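Local coordinates for TATA-box-binding protein (Methanococcus jannaschii, PDB 2Z8U) that probably binds the TATA box of archaeal promoters as a general transcription factor and so helps RNA polymerase to begin transcription, at residues 145-150 and 173-177; 123-128 and 181-185; 37-41 and 50-54; 84-88 and 100-104; 15-20 and 71-77. All coordinates share one frame; numbering follows the deposited sequence.

In the fold
Contacts 3 and 5 lie in the first repeat of the TBP saddle, contacts 1 and 2 in the second (Val185 just past its annotated end), and contact 4 joins the first repeat to the linker. Contact 5 lies nearest the chain's centre and contact 2 farthest out, at the surface. Contacts 1 and 2 share helix 168-183: the first adds a salt bridge to its packing, the second is wholly apolar. Contacts 3 and 5 are strand pairings in the same sheet, with backbone bonds; contact 5 also holds two waters. Contact 4 sets helix 77-94 against the linker between the repeats. It touches contact 3 through Ile87, and contact 5 through Ile84 and Ile104.

Contact 1: residues 145-150 and 173-177; sequences LDDPKV and RALKK
Arg173 NH2 is gripped by both carboxylate oxygens of Asp147, at 2.7 Å from OD2 and 3.0 Å from OD1. This salt bridge ties the turn of the beta hairpin 141-146/149-154 to helix 168-183 in the second repeat of the TBP saddle. The hydrogen bond from Arg173 NH2 to Asp147 OD1 is nearly straight, at 168°. It lies in the guanidinium plane but meets OD1 from above the carboxylate, and the two flat groups are 46° apart. A bend at chi3 of Arg173 (44°) turns its guanidinium over the ring of Pro148. Pro148 CD stands 3.8 Å above the guanidinium plane, toward its rim. The other terminal nitrogen, NH1, has a salt bridge of its own with Asp170, so both terminal nitrogens have an acid partner.

The turn is closed by paired backbone bonds between Leu145 and Val150, and the peptide before Pro148 is cis. Pro148 CG packs 4.0 Å from Ala174 CB. Leu145 CD1 and Val150 CG2 reach the same methyl, and Ile162 of the sheet packs on Ala174 too. Polar and charged groups thus edge a small apolar patch. The Lys177 chain lies along the hairpin turn, and its amine is near the Asp147 carboxylate without forming a salt bridge. Lys177 CD comes 3.3 Å from Asp147 O.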
# COMPACT_ATOMS: atom_id res chain seq x y z
N LEU B 145 1.52 -14.09 18.12
CA LEU B 145 0.57 -13.72 19.18
C LEU B 145 0.64 -12.22 19.48
O LEU B 145 1.70 -11.61 19.35
CB LEU B 145 0.84 -14.51 20.47
CG LEU B 145 0.56 -16.01 20.58
CD1 LEU B 145 0.76 -16.46 22.04
CD2 LEU B 145 -0.84 -16.35 20.10
N ASP B 146 -0.49 -11.64 19.88
CA ASP B 146 -0.52 -10.21 20.21
C ASP B 146 -0.52 -9.95 21.72
O ASP B 146 -0.29 -8.82 22.15
CB ASP B 146 -1.71 -9.51 19.54
CG ASP B 146 -1.64 -9.54 18.03
OD1 ASP B 146 -0.54 -9.70 17.45
OD2 ASP B 146 -2.71 -9.42 17.41
N ASP B 147 -0.78 -10.99 22.51
CA ASP B 147 -0.63 -10.91 23.96
C ASP B 147 -0.28 -12.27 24.58
O ASP B 147 -1.12 -13.16 24.63
CB ASP B 147 -1.89 -10.33 24.62
CG ASP B 147 -1.74 -10.21 26.12
OD1 ASP B 147 -0.80 -9.52 26.57
OD2 ASP B 147 -2.55 -10.81 26.85
N PRO B 148 0.98 -12.44 25.03
CA PRO B 148 2.04 -11.45 24.89
C PRO B 148 2.44 -11.30 23.43
O PRO B 148 2.11 -12.16 22.60
CB PRO B 148 3.19 -12.03 25.73
CG PRO B 148 2.95 -13.49 25.75
CD PRO B 148 1.45 -13.66 25.71
N LYS B 149 3.13 -10.21 23.11
CA LYS B 149 3.56 -9.95 21.74
C LYS B 149 4.76 -10.83 21.44
O LYS B 149 5.90 -10.46 21.74
CB LYS B 149 3.90 -8.47 21.58
CG LYS B 149 4.48 -8.10 20.22
CD LYS B 149 5.00 -6.66 20.23
CE LYS B 149 5.74 -6.35 18.92
NZ LYS B 149 6.43 -5.03 19.00
N VAL B 150 4.50 -12.01 20.88
CA VAL B 150 5.55 -13.00 20.62
C VAL B 150 5.39 -13.63 19.24
O VAL B 150 4.32 -13.55 18.63
CB VAL B 150 5.59 -14.10 21.70
CG1 VAL B 150 5.96 -13.50 23.06
CG2 VAL B 150 4.29 -14.85 21.77
N ARG B 173 2.63 -17.62 29.92
CA ARG B 173 1.34 -17.13 29.39
C ARG B 173 1.17 -17.45 27.90
O ARG B 173 0.06 -17.77 27.45
CB ARG B 173 1.25 -15.61 29.57
CG ARG B 173 1.32 -15.14 31.01
CD ARG B 173 1.19 -13.61 31.10
NE ARG B 173 0.15 -13.10 30.22
CZ ARG B 173 0.31 -12.13 29.32
NH1 ARG B 173 1.48 -11.51 29.17
NH2 ARG B 173 -0.72 -11.76 28.57
N ALA B 174 2.26 -17.34 27.15
CA ALA B 174 2.31 -17.74 25.75
C ALA B 174 2.06 -19.24 25.57
O ALA B 174 1.25 -19.65 24.73
CB ALA B 174 3.65 -17.35 25.15
N LEU B 175 2.76 -20.06 26.36
CA LEU B 175 2.57 -21.52 26.32
C LEU B 175 1.11 -21.95 26.56
O LEU B 175 0.59 -22.75 25.79
CB LEU B 175 3.53 -22.26 27.25
CG LEU B 175 3.45 -23.80 27.24
CD1 LEU B 175 3.90 -24.33 25.88
CD2 LEU B 175 4.31 -24.37 28.36
N LYS B 176 0.46 -21.39 27.58
CA LYS B 176 -0.96 -21.70 27.85
C LYS B 176 -1.83 -21.44 26.61
O LYS B 176 -2.66 -22.26 26.24
CB LYS B 176 -1.48 -20.93 29.08
CG LYS B 176 -3.00 -21.01 29.32
CD LYS B 176 -3.39 -22.16 30.24
CE LYS B 176 -4.88 -22.55 30.16
NZ LYS B 176 -5.84 -21.41 30.13
N LYS B 177 -1.60 -20.30 25.96
CA LYS B 177 -2.36 -19.93 24.76
C LYS B 177 -2.10 -20.84 23.57
O LYS B 177 -3.03 -21.24 22.89
CB LYS B 177 -2.12 -18.46 24.39
CG LYS B 177 -3.03 -17.53 25.17
CD LYS B 177 -2.44 -16.14 25.30
CE LYS B 177 -3.37 -15.21 26.07
NZ LYS B 177 -4.36 -14.56 25.17

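Contact 2: residues 123-128 and 181-185; sequences DIALMV and TIKEV
This is an apolar surface contact between the ends of two helices, 121-127 and 168-183, at the far tip of the second repeat in the TBP saddle. No hydrogen bond crosses it. Six side chains make most of the contact: Ile124, Met127 and Val128 on one side, Thr181, Ile182 and Val185 on the other. Val185 is the last residue modelled, so the end of the modelled chain packs against helix 121-127.

Val185 spreads its two methyls over different neighbours. Val185 CG1 lies 3.8 Å from Asp123 CB and equally near the sulfur of Met127. Val185 CG2 is 3.9 Å from Val128 CG2. Deeper in, Ile124 CD1 meets Ile182 CG1 at 3.8 Å. Leu141 of the sheet packs on Ile124, and Leu115 and Ile117 pack on Ile182, which joins the contact to the interior of the repeat.

Thr181 divides its two branches. Its hydroxyl OG1 is hydrogen-bonded to Lys177 O and to Tyr143 OH, which fixes the rotation about chi1. The methyl CG2 is then anti to the backbone N (chi1, measured to OG1, -62°) and faces Val128. Met127 also packs on Val51 of a second subunit. The tightest spot is Thr181 CG2 against Val128, 3.5 Å from CG1 and 3.6 Å from CG2.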
# COMPACT_ATOMS: atom_id res chain seq x y z
N ASP B 123 -3.43 -28.92 9.26
CA ASP B 123 -4.66 -28.64 10.02
C ASP B 123 -4.62 -27.28 10.71
O ASP B 123 -5.56 -26.51 10.61
CB ASP B 123 -4.92 -29.72 11.08
CG ASP B 123 -5.53 -30.98 10.49
OD1 ASP B 123 -5.91 -30.97 9.30
OD2 ASP B 123 -5.63 -31.99 11.24
N ILE B 124 -3.51 -27.00 11.40
CA ILE B 124 -3.35 -25.77 12.15
C ILE B 124 -3.34 -24.57 11.17
O ILE B 124 -3.99 -23.56 11.42
CB ILE B 124 -2.08 -25.80 13.07
CG1 ILE B 124 -2.24 -26.80 14.22
CG2 ILE B 124 -1.76 -24.41 13.67
CD1 ILE B 124 -0.92 -27.13 14.93
N ALA B 125 -2.63 -24.72 10.06
CA ALA B 125 -2.49 -23.63 9.08
C ALA B 125 -3.84 -23.19 8.51
O ALA B 125 -4.03 -22.04 8.10
CB ALA B 125 -1.57 -24.06 7.95
N LEU B 126 -4.77 -24.14 8.45
CA LEU B 126 -6.11 -23.87 7.94
C LEU B 126 -7.04 -23.33 9.03
O LEU B 126 -7.80 -22.39 8.79
CB LEU B 126 -6.70 -25.14 7.31
CG LEU B 126 -8.08 -25.10 6.63
CD1 LEU B 126 -8.21 -23.99 5.56
CD2 LEU B 126 -8.40 -26.46 6.05
N MET B 127 -6.95 -23.90 10.23
CA MET B 127 -7.94 -23.69 11.31
C MET B 127 -7.62 -22.56 12.28
O MET B 127 -8.52 -22.06 12.97
CB MET B 127 -8.13 -24.99 12.10
CG MET B 127 -8.86 -26.07 11.32
SD MET B 127 -8.63 -27.74 11.98
CE MET B 127 -9.69 -28.64 10.86
N VAL B 128 -6.36 -22.15 12.33
CA VAL B 128 -5.91 -21.13 13.27
C VAL B 128 -5.47 -19.89 12.50
O VAL B 128 -4.63 -19.96 11.60
CB VAL B 128 -4.78 -21.66 14.20
CG1 VAL B 128 -4.40 -20.62 15.24
CG2 VAL B 128 -5.20 -22.95 14.89
N THR B 181 -4.85 -23.43 21.91
CA THR B 181 -5.15 -23.32 20.49
C THR B 181 -5.03 -24.69 19.82
O THR B 181 -5.95 -25.14 19.15
CB THR B 181 -4.24 -22.27 19.82
OG1 THR B 181 -4.50 -20.99 20.41
CG2 THR B 181 -4.50 -22.18 18.34
N ILE B 182 -3.90 -25.37 20.04
CA ILE B 182 -3.70 -26.73 19.51
C ILE B 182 -4.83 -27.68 19.94
O ILE B 182 -5.34 -28.45 19.11
CB ILE B 182 -2.28 -27.28 19.85
CG1 ILE B 182 -1.29 -26.90 18.75
CG2 ILE B 182 -2.29 -28.80 20.01
CD1 ILE B 182 -0.65 -25.56 18.90
N LYS B 183 -5.24 -27.60 21.21
CA LYS B 183 -6.34 -28.38 21.77
C LYS B 183 -7.60 -28.33 20.91
O LYS B 183 -8.26 -29.34 20.72
CB LYS B 183 -6.71 -27.90 23.18
CG LYS B 183 -5.87 -28.48 24.31
CD LYS B 183 -6.60 -28.30 25.65
CE LYS B 183 -5.76 -28.78 26.84
NZ LYS B 183 -4.44 -28.06 26.91
N GLU B 184 -7.91 -27.14 20.40
CA GLU B 184 -9.12 -26.95 19.60
C GLU B 184 -9.00 -27.56 18.20
O GLU B 184 -9.98 -27.58 17.44
CB GLU B 184 -9.48 -25.47 19.55
CG GLU B 184 -9.98 -24.93 20.89
CD GLU B 184 -9.70 -23.46 21.07
OE1 GLU B 184 -10.02 -22.93 22.16
OE2 GLU B 184 -9.15 -22.82 20.14
N VAL B 185 -7.81 -28.06 17.87
CA VAL B 185 -7.54 -28.70 16.58
C VAL B 185 -7.24 -30.18 16.80
O VAL B 185 -7.44 -31.00 15.90
CB VAL B 185 -6.33 -28.03 15.87
CG1 VAL B 185 -6.00 -28.74 14.56
CG2 VAL B 185 -6.60 -26.55 15.62

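Contact 3: residues 37-41 and 50-54; sequences LENAE and LVCRL
Leu37 CD1 is the apolar centre. It lies 4.0 Å from Cys52 CB and 4.2 Å from Leu50 CD2. Ala40 CB reaches Leu50 CD2 as well. Cys52 SG sits beside Leu37 CD1, anti to its own backbone N (chi1 -180°).

Outward from this patch, the short strand 40-41 pairs with strand 50-54 as an antiparallel beta hairpin. Ala40 and Cys52 form a non-hydrogen-bonded pair, with side chains on one face, the side where Leu37 packs on Cys52. Glu41 and Val51 form the next, hydrogen-bonded pair. Glu41 N gives a bond of 2.7 Å to Val51 O, and Val51 N returns one of 2.9 Å to Glu41 O that is almost straight, at 179°. A weak bond runs from Arg53 N to Asn39 O.

The polar edge lies on the face that carries Glu41 and Val51. The extended Glu41 and the bent Arg53 run side by side in the same direction. Arg53 NH2 forms a salt bridge with Glu41 OE1 at 3.2 Å, its hydrogen bond weak and bent. Val51 CG1 sits 3.8 Å over the centre of the Arg53 guanidinium plane. Arg53 NH1 forms a salt bridge with Asp123 of a second subunit.

Within the first repeat, strand 40-41 ends the sheet in this chain, and strand 59-63 is bonded to the other edge of strand 50-54. Helix 77-94 covers Leu37 and Cys52 through Ile87, and helix 30-36 packs on Leu50.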
# COMPACT_ATOMS: atom_id res chain seq x y z
N LEU B 37 40.13 -4.79 25.41
CA LEU B 37 39.33 -6.01 25.24
C LEU B 37 39.95 -6.92 24.19
O LEU B 37 40.18 -6.50 23.06
CB LEU B 37 37.89 -5.70 24.87
CG LEU B 37 37.08 -4.87 25.87
CD1 LEU B 37 35.63 -4.83 25.40
CD2 LEU B 37 37.19 -5.44 27.28
N GLU B 38 40.20 -8.16 24.58
CA GLU B 38 40.57 -9.19 23.62
C GLU B 38 39.33 -9.58 22.82
O GLU B 38 38.22 -9.56 23.36
CB GLU B 38 41.17 -10.40 24.33
CG GLU B 38 42.55 -10.16 24.96
CD GLU B 38 43.69 -10.06 23.95
OE1 GLU B 38 43.73 -10.88 23.00
OE2 GLU B 38 44.56 -9.16 24.11
N ASN B 39 39.51 -9.91 21.54
CA ASN B 39 38.40 -10.35 20.68
C ASN B 39 37.49 -9.19 20.25
O ASN B 39 36.31 -9.42 19.96
CB ASN B 39 37.54 -11.42 21.38
CG ASN B 39 38.33 -12.66 21.75
OD1 ASN B 39 37.98 -13.36 22.71
ND2 ASN B 39 39.38 -12.96 20.99
N ALA B 40 38.03 -7.97 20.24
CA ALA B 40 37.23 -6.77 19.95
C ALA B 40 37.34 -6.42 18.49
O ALA B 40 38.44 -6.37 17.93
CB ALA B 40 37.67 -5.58 20.82
N GLU B 41 36.19 -6.19 17.87
CA GLU B 41 36.11 -5.72 16.49
C GLU B 41 35.58 -4.29 16.50
O GLU B 41 34.46 -4.05 16.98
CB GLU B 41 35.19 -6.63 15.69
CG GLU B 41 35.11 -6.32 14.19
CD GLU B 41 34.10 -7.18 13.42
OE1 GLU B 41 33.42 -8.03 14.04
OE2 GLU B 41 33.99 -7.01 12.19
N LEU B 50 31.27 -1.07 18.91
CA LEU B 50 32.37 -2.02 19.10
C LEU B 50 31.80 -3.37 19.47
O LEU B 50 30.93 -3.45 20.34
CB LEU B 50 33.35 -1.53 20.19
CG LEU B 50 34.50 -2.45 20.59
CD1 LEU B 50 35.70 -1.61 21.00
CD2 LEU B 50 34.13 -3.46 21.68
N VAL B 51 32.34 -4.43 18.87
CA VAL B 51 31.89 -5.80 19.14
C VAL B 51 32.94 -6.59 19.91
O VAL B 51 34.09 -6.61 19.51
CB VAL B 51 31.53 -6.56 17.82
CG1 VAL B 51 31.07 -7.99 18.12
CG2 VAL B 51 30.47 -5.80 17.04
N CYS B 52 32.53 -7.19 21.02
CA CYS B 52 33.40 -8.06 21.80
C CYS B 52 32.74 -9.44 21.94
O CYS B 52 31.63 -9.56 22.44
CB CYS B 52 33.68 -7.49 23.20
SG CYS B 52 34.79 -8.61 24.19
N ARG B 53 33.45 -10.47 21.48
CA ARG B 53 32.92 -11.83 21.51
C ARG B 53 33.66 -12.68 22.52
O ARG B 53 34.83 -13.01 22.33
CB ARG B 53 32.98 -12.47 20.12
CG ARG B 53 31.76 -12.18 19.27
CD ARG B 53 31.88 -12.83 17.91
NE ARG B 53 32.20 -11.85 16.88
CZ ARG B 53 31.29 -11.31 16.07
NH1 ARG B 53 30.01 -11.68 16.17
NH2 ARG B 53 31.66 -10.41 15.15
N LEU B 54 32.98 -12.99 23.62
CA LEU B 54 33.54 -13.80 24.69
C LEU B 54 33.40 -15.28 24.41
O LEU B 54 32.40 -15.73 23.83
CB LEU B 54 32.91 -13.46 26.04
CG LEU B 54 33.24 -12.06 26.56
CD1 LEU B 54 32.45 -11.72 27.81
CD2 LEU B 54 34.74 -11.94 26.81

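Contact 4: residues 84-88 and 100-104; sequences IKKII and ENPEI
The Pro102 ring is met at its CG-CD corner by two side chains of helix 77-94, Ile88 and Lys85. Ile88 CD1 lies 3.5 Å from Pro102 CG, tighter than usual for two carbons, and 3.8 Å from CD. Lys85 and the proline side chain slide past each other in opposite directions, and Lys85 NZ comes 3.4 Å from Pro102 CD. Thr22 of strand 14-23 also packs on the proline.

Segment 100-104 is the end of the linker between the two TBP repeats, just before strand 105-114. It runs past helix 77-94 and touches one side of it. At one end, Ile88 CG2 packs 4.1 Å from Glu100 CA. At the other, Ile84 and Ile104 point at each other, tip to tip, with their CD1 atoms 3.8 Å apart. Ile84 CG1 is anti to its carbonyl carbon (chi1 -70°), and its chain runs on to CD1. Val20 of strand 14-23 packs on both isoleucines.

With an alanine here in place of Pro102, CG and CD are absent, and Ile88 CD1 would probably lose its partner and face a gap in the packing.

The charged groups stay at the margin. A bend at chi4 (67°) brings the Lys85 amine to the linker, but its salt bridge is with Glu81, and Glu100 pairs with Lys92. With no clear hydrogen bond between helix and linker, the contact rests mainly on apolar fit.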
# COMPACT_ATOMS: atom_id res chain seq x y z
N ILE B 84 28.86 -8.99 31.58
CA ILE B 84 28.94 -7.52 31.46
C ILE B 84 29.81 -6.95 32.59
O ILE B 84 30.69 -6.14 32.34
CB ILE B 84 27.54 -6.84 31.40
CG1 ILE B 84 26.87 -7.17 30.06
CG2 ILE B 84 27.67 -5.27 31.56
CD1 ILE B 84 25.30 -6.95 30.01
N LYS B 85 29.60 -7.39 33.82
CA LYS B 85 30.42 -6.87 34.92
C LYS B 85 31.93 -7.18 34.79
O LYS B 85 32.77 -6.43 35.27
CB LYS B 85 29.83 -7.23 36.28
CG LYS B 85 28.64 -6.31 36.66
CD LYS B 85 27.70 -6.91 37.69
CE LYS B 85 26.72 -5.82 38.27
NZ LYS B 85 25.65 -5.20 37.33
N LYS B 86 32.26 -8.30 34.14
CA LYS B 86 33.66 -8.67 33.89
C LYS B 86 34.31 -7.69 32.94
O LYS B 86 35.46 -7.24 33.15
CB LYS B 86 33.71 -10.08 33.30
CG LYS B 86 33.58 -11.18 34.36
CD LYS B 86 33.68 -12.58 33.76
CE LYS B 86 33.30 -13.63 34.82
NZ LYS B 86 33.35 -15.01 34.23
N ILE B 87 33.57 -7.36 31.88
CA ILE B 87 34.00 -6.33 30.91
C ILE B 87 34.14 -4.96 31.59
O ILE B 87 35.14 -4.27 31.36
CB ILE B 87 33.04 -6.29 29.70
CG1 ILE B 87 33.02 -7.67 28.99
CG2 ILE B 87 33.36 -5.12 28.76
CD1 ILE B 87 34.27 -8.03 28.19
N ILE B 88 33.13 -4.58 32.39
CA ILE B 88 33.16 -3.32 33.17
C ILE B 88 34.43 -3.21 34.04
O ILE B 88 35.12 -2.19 34.05
CB ILE B 88 31.85 -3.16 34.03
CG1 ILE B 88 30.66 -2.88 33.09
CG2 ILE B 88 32.01 -2.09 35.14
CD1 ILE B 88 29.31 -2.77 33.78
N GLU B 100 29.57 1.03 37.60
CA GLU B 100 29.88 -0.32 38.10
C GLU B 100 28.67 -1.16 38.45
O GLU B 100 28.78 -2.40 38.56
CB GLU B 100 30.78 -0.23 39.33
CG GLU B 100 32.21 0.08 39.00
CD GLU B 100 33.10 -0.17 40.17
OE1 GLU B 100 33.30 -1.36 40.52
OE2 GLU B 100 33.60 0.83 40.74
N ASN B 101 27.53 -0.50 38.66
CA ASN B 101 26.30 -1.17 39.04
C ASN B 101 25.13 -1.00 38.06
O ASN B 101 24.03 -0.59 38.50
CB ASN B 101 25.86 -0.71 40.43
CG ASN B 101 25.67 0.82 40.52
OD1 ASN B 101 26.26 1.60 39.74
ND2 ASN B 101 24.86 1.25 41.50
N PRO B 102 25.31 -1.38 36.77
CA PRO B 102 24.25 -1.08 35.81
C PRO B 102 23.08 -2.05 35.95
O PRO B 102 23.28 -3.21 36.34
CB PRO B 102 24.95 -1.26 34.45
CG PRO B 102 25.97 -2.32 34.68
CD PRO B 102 26.44 -2.11 36.12
N GLU B 103 21.87 -1.58 35.66
CA GLU B 103 20.72 -2.47 35.64
C GLU B 103 20.59 -3.17 34.28
O GLU B 103 20.61 -2.51 33.23
CB GLU B 103 19.44 -1.70 36.01
CG GLU B 103 18.21 -2.53 35.88
CD GLU B 103 16.97 -1.77 36.24
OE1 GLU B 103 17.07 -0.56 36.51
OE2 GLU B 103 15.89 -2.40 36.24
N ILE B 104 20.55 -4.50 34.30
CA ILE B 104 20.47 -5.27 33.07
C ILE B 104 18.99 -5.50 32.70
O ILE B 104 18.24 -6.03 33.52
CB ILE B 104 21.20 -6.62 33.25
CG1 ILE B 104 22.64 -6.43 33.78
CG2 ILE B 104 21.11 -7.47 31.97
CD1 ILE B 104 23.52 -5.49 33.00

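Contact 5: residues 15-20 and 71-77; sequences IVNVVV and CTGAKSK
Val18 and Val20 of strand 14-23 pack tightly against segment 71-77, while the backbone around Gly73 swings off and lets two waters in. The pairing belongs to the antiparallel sheet of the TBP saddle, close to the chain's centre. Val20 and Cys71 form a hydrogen-bonded pair: Val20 N bonds Cys71 O at 3.0 Å, and Cys71 N bonds Val20 O. Val20 CG2 also lies 3.7 Å from Cys71 CB.

Past Thr72 the ladder opens, and Val18 N is bonded instead to Ala74 O, at 2.9 Å. At this turn Gly73 has backbone angles (phi 105°) that would jam a CB against the carbonyl before it. Val18 CG2 holds the crowded position between the backbone N and the carbonyl carbon (CG1 at chi1 -58°). This sets Val18 CG2 3.4 Å from Ser76 C and near Ala74 CB. Ser76 is the N-cap of helix 77-94, where its OG bonds Glu79 N. With an alanine in place of Val18, both CG branches are missing, and Ser76 and Ala74 are likely to lose the methyls that pack on them.

Along the other edge of strand 14-23, against strand 105-114, Val16 and Asn17 both face Val110 in a classic beta bulge. Glu132 and Glu134 of a second subunit pack nearby.

On the loose side two waters stand in for direct backbone bonds. Water 2 links Val18 O, Thr72 OG1 and Gly73 N. Water 1 donates to Val18 O at 2.8 Å and to Cys71 O, and accepts from Ala74 N at 3.0 Å.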
# COMPACT_ATOMS: atom_id res chain seq x y z
N ILE B 15 14.05 -21.52 29.15
CA ILE B 15 14.66 -20.36 28.52
C ILE B 15 16.00 -20.83 27.97
O ILE B 15 16.79 -21.49 28.68
CB ILE B 15 14.84 -19.19 29.51
CG1 ILE B 15 13.48 -18.82 30.15
CG2 ILE B 15 15.57 -18.00 28.86
CD1 ILE B 15 12.44 -18.36 29.17
N VAL B 16 16.23 -20.57 26.70
CA VAL B 16 17.42 -21.09 26.04
C VAL B 16 18.41 -19.96 25.85
O VAL B 16 19.62 -20.16 26.00
CB VAL B 16 17.09 -21.85 24.73
CG1 VAL B 16 18.36 -22.09 23.91
CG2 VAL B 16 16.43 -23.20 25.05
N ASN B 17 17.92 -18.77 25.56
CA ASN B 17 18.78 -17.62 25.50
C ASN B 17 18.08 -16.34 25.89
O ASN B 17 16.86 -16.27 25.90
CB ASN B 17 19.55 -17.54 24.15
CG ASN B 17 18.81 -16.74 23.06
OD1 ASN B 17 18.71 -17.19 21.92
ND2 ASN B 17 18.40 -15.52 23.37
N VAL B 18 18.86 -15.31 26.21
CA VAL B 18 18.27 -13.99 26.45
C VAL B 18 19.08 -12.96 25.67
O VAL B 18 20.24 -13.21 25.35
CB VAL B 18 18.25 -13.62 27.94
CG1 VAL B 18 17.47 -14.63 28.77
CG2 VAL B 18 19.68 -13.43 28.52
N VAL B 19 18.44 -11.84 25.30
CA VAL B 19 19.14 -10.67 24.78
C VAL B 19 18.91 -9.59 25.84
O VAL B 19 17.78 -9.39 26.26
CB VAL B 19 18.61 -10.24 23.38
CG1 VAL B 19 19.25 -8.92 22.89
CG2 VAL B 19 18.81 -11.38 22.36
N VAL B 20 19.96 -8.94 26.31
CA VAL B 20 19.82 -7.89 27.31
C VAL B 20 20.45 -6.58 26.84
O VAL B 20 21.34 -6.59 25.96
CB VAL B 20 20.45 -8.29 28.67
CG1 VAL B 20 19.84 -9.61 29.21
CG2 VAL B 20 22.00 -8.40 28.57
N CYS B 71 23.71 -7.30 24.46
CA CYS B 71 24.44 -8.53 24.75
C CYS B 71 23.57 -9.73 24.40
O CYS B 71 22.42 -9.82 24.82
CB CYS B 71 24.88 -8.57 26.23
SG CYS B 71 25.50 -10.16 26.81
N THR B 72 24.16 -10.64 23.62
CA THR B 72 23.49 -11.82 23.11
C THR B 72 24.27 -13.06 23.53
O THR B 72 25.45 -12.96 23.86
CB THR B 72 23.40 -11.73 21.55
OG1 THR B 72 22.59 -12.79 21.05
CG2 THR B 72 24.78 -11.82 20.93
N GLY B 73 23.61 -14.21 23.55
CA GLY B 73 24.28 -15.48 23.74
C GLY B 73 24.11 -16.09 25.12
O GLY B 73 24.25 -17.31 25.27
N ALA B 74 23.83 -15.25 26.12
CA ALA B 74 23.67 -15.73 27.49
C ALA B 74 22.43 -16.62 27.64
O ALA B 74 21.44 -16.43 26.94
CB ALA B 74 23.61 -14.57 28.45
N LYS B 75 22.51 -17.57 28.56
CA LYS B 75 21.42 -18.51 28.83
C LYS B 75 20.36 -17.84 29.71
O LYS B 75 19.20 -18.25 29.71
CB LYS B 75 21.94 -19.78 29.52
CG LYS B 75 22.90 -20.66 28.70
CD LYS B 75 23.15 -22.01 29.42
CE LYS B 75 24.26 -22.82 28.76
NZ LYS B 75 24.29 -24.25 29.20
N SER B 76 20.77 -16.81 30.45
CA SER B 76 19.92 -16.11 31.43
C SER B 76 20.38 -14.66 31.58
O SER B 76 21.54 -14.33 31.25
CB SER B 76 20.02 -16.80 32.81
OG SER B 76 21.31 -16.59 33.36
N LYS B 77 19.49 -13.82 32.11
CA LYS B 77 19.84 -12.45 32.49
C LYS B 77 21.03 -12.40 33.42
O LYS B 77 21.90 -11.55 33.26
CB LYS B 77 18.63 -11.76 33.16
CG LYS B 77 18.89 -10.30 33.55
CD LYS B 77 17.73 -9.78 34.37
CE LYS B 77 18.15 -8.65 35.30
NZ LYS B 77 17.01 -8.32 36.21
O HOH W 1 22.80 -12.48 26.33
O HOH W 2 21.13 -14.33 22.58